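Local structure of kunitz-type serine protease inhibitor homolog calcicludine (5YV7) at residues Lys17-Ser22 with Pro34-Gly39. The protein probably blocks L-type calcium channels as a mamba-venom toxin built on the Kunitz (bovine pancreatic trypsin inhibitor) fold. Numbering follows the deposited sequence.
Sequences KKQFSS and PFLFSG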
# COMPACT_ATOMS: atom_id res chain seq x y z
N LYS A 17 -10.97 -2.82 -13.68
CA LYS A 17 -10.58 -2.22 -14.95
C LYS A 17 -10.45 -0.71 -14.89
O LYS A 17 -10.46 -0.05 -15.93
CB LYS A 17 -11.59 -2.60 -16.03
CG LYS A 17 -11.84 -4.10 -16.18
CD LYS A 17 -12.68 -4.42 -17.43
CE LYS A 17 -11.83 -4.45 -18.71
NZ LYS A 17 -11.48 -3.09 -19.23
N LYS A 18 -10.33 -0.12 -13.70
CA LYS A 18 -10.22 1.33 -13.56
C LYS A 18 -8.87 1.68 -12.94
O LYS A 18 -7.96 0.85 -12.89
CB LYS A 18 -11.39 1.88 -12.75
CG LYS A 18 -12.73 1.62 -13.42
CD LYS A 18 -12.78 2.26 -14.81
CE LYS A 18 -14.15 2.12 -15.46
NZ LYS A 18 -14.24 2.99 -16.66
N GLN A 19 -8.72 2.92 -12.47
CA GLN A 19 -7.48 3.28 -11.81
C GLN A 19 -7.72 4.30 -10.70
O GLN A 19 -8.47 5.26 -10.88
CB GLN A 19 -6.42 3.79 -12.80
CG GLN A 19 -6.74 5.05 -13.54
CD GLN A 19 -5.57 5.52 -14.40
OE1 GLN A 19 -5.45 5.13 -15.57
NE2 GLN A 19 -4.72 6.37 -13.84
N PHE A 20 -7.06 4.07 -9.57
CA PHE A 20 -7.18 4.93 -8.40
C PHE A 20 -5.80 5.11 -7.80
O PHE A 20 -5.17 4.12 -7.41
CB PHE A 20 -8.14 4.34 -7.36
CG PHE A 20 -9.52 4.14 -7.87
CD1 PHE A 20 -9.88 2.95 -8.49
CD2 PHE A 20 -10.48 5.14 -7.74
CE1 PHE A 20 -11.16 2.76 -8.98
CE2 PHE A 20 -11.76 4.95 -8.22
CZ PHE A 20 -12.10 3.77 -8.85
N SER A 21 -5.34 6.35 -7.73
CA SER A 21 -4.04 6.61 -7.15
C SER A 21 -4.02 6.13 -5.71
O SER A 21 -4.93 6.43 -4.93
CB SER A 21 -3.71 8.09 -7.23
OG SER A 21 -3.70 8.47 -8.59
N SER A 22 -2.99 5.38 -5.38
CA SER A 22 -2.90 4.73 -4.09
C SER A 22 -1.44 4.70 -3.65
O SER A 22 -0.53 5.09 -4.40
CB SER A 22 -3.50 3.31 -4.15
OG SER A 22 -4.89 3.35 -4.43
N PRO A 34 3.91 5.19 -4.47
CA PRO A 34 2.63 5.29 -5.19
C PRO A 34 2.40 4.09 -6.10
O PRO A 34 3.34 3.47 -6.60
CB PRO A 34 2.80 6.57 -6.02
CG PRO A 34 4.27 6.64 -6.27
CD PRO A 34 4.91 6.14 -4.98
N PHE A 35 1.13 3.77 -6.32
CA PHE A 35 0.77 2.83 -7.38
C PHE A 35 -0.68 3.07 -7.79
O PHE A 35 -1.43 3.78 -7.11
CB PHE A 35 1.00 1.37 -6.95
CG PHE A 35 -0.09 0.77 -6.09
CD1 PHE A 35 -0.12 1.01 -4.72
CD2 PHE A 35 -1.04 -0.10 -6.64
CE1 PHE A 35 -1.10 0.42 -3.90
CE2 PHE A 35 -2.02 -0.69 -5.85
CZ PHE A 35 -2.06 -0.44 -4.47
N LEU A 36 -1.04 2.51 -8.93
CA LEU A 36 -2.40 2.62 -9.45
C LEU A 36 -3.16 1.34 -9.11
O LEU A 36 -2.79 0.25 -9.56
CB LEU A 36 -2.40 2.87 -10.97
CG LEU A 36 -1.78 4.19 -11.42
CD1 LEU A 36 -1.92 4.39 -12.93
CD2 LEU A 36 -2.36 5.39 -10.64
N PHE A 37 -4.20 1.48 -8.29
CA PHE A 37 -5.08 0.38 -7.92
C PHE A 37 -6.24 0.29 -8.92
O PHE A 37 -6.80 1.31 -9.33
CB PHE A 37 -5.59 0.59 -6.49
CG PHE A 37 -6.57 -0.45 -6.02
CD1 PHE A 37 -6.30 -1.80 -6.16
CD2 PHE A 37 -7.76 -0.06 -5.42
CE1 PHE A 37 -7.21 -2.76 -5.72
CE2 PHE A 37 -8.68 -1.03 -4.96
CZ PHE A 37 -8.40 -2.37 -5.12
N SER A 38 -6.57 -0.94 -9.32
CA SER A 38 -7.60 -1.13 -10.35
C SER A 38 -9.00 -0.86 -9.82
O SER A 38 -9.90 -0.59 -10.62
CB SER A 38 -7.53 -2.54 -10.93
OG SER A 38 -8.06 -3.49 -10.03
N GLY A 39 -9.21 -0.95 -8.50
CA GLY A 39 -10.51 -0.71 -7.90
C GLY A 39 -11.13 -1.90 -7.20
O GLY A 39 -12.04 -1.71 -6.39
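In the antiparallel beta hairpin of the Kunitz fold, the end of strands 20-26 and 31-37 away from the turn is held together by main-chain hydrogen bonds between Lys17-Ser22 and Pro34-Gly39. Phe20 and Phe37 form one hydrogen-bonded pair, Phe20 N to Phe37 O at 2.8 Å and Phe37 N to Phe20 O at 2.9 Å; Ser22 and Phe35 form the next, linked in both directions. Beyond the strands a further bond, Lys18 N to Ser38 O (3.1 Å), carries the pairing into the loops.

Side chains alternate between the two faces. Ser21 and Leu36 share one, where Leu36 CD2 meets Ser21 OG; Gln19, just before the strand, runs alongside Leu36, its amide NE2 lying 3.5 Å from Leu36 CD1. On the other are Phe20, Ser22, Phe35 and Phe37. Phe35 CG sits between its backbone N and carbonyl carbon (chi1 80°), and the ring offers a face to Ser22 CB, a CH-pi contact 4.1 Å from the centroid. Ser22 OG approaches Phe37 CB at 3.5 Å. Gly39 N sits 3.4 Å above the plane of the Phe37 ring, over its centre. The Phe20 ring turns its edge to Ser38 O, and its CE1 lies 3.7 Å from Gly39 CA. Arg46 makes a cation-pi contact with Phe37, while Ser38 OG bonds to Ile13 O.

The chemistry is thus divided: backbone amides and carbonyls set the register, whereas Ser22, Phe35 and Phe37 meet Arg46, and Phe35 also touches Val11 and Ile13, joining the hairpin to neighbouring loops.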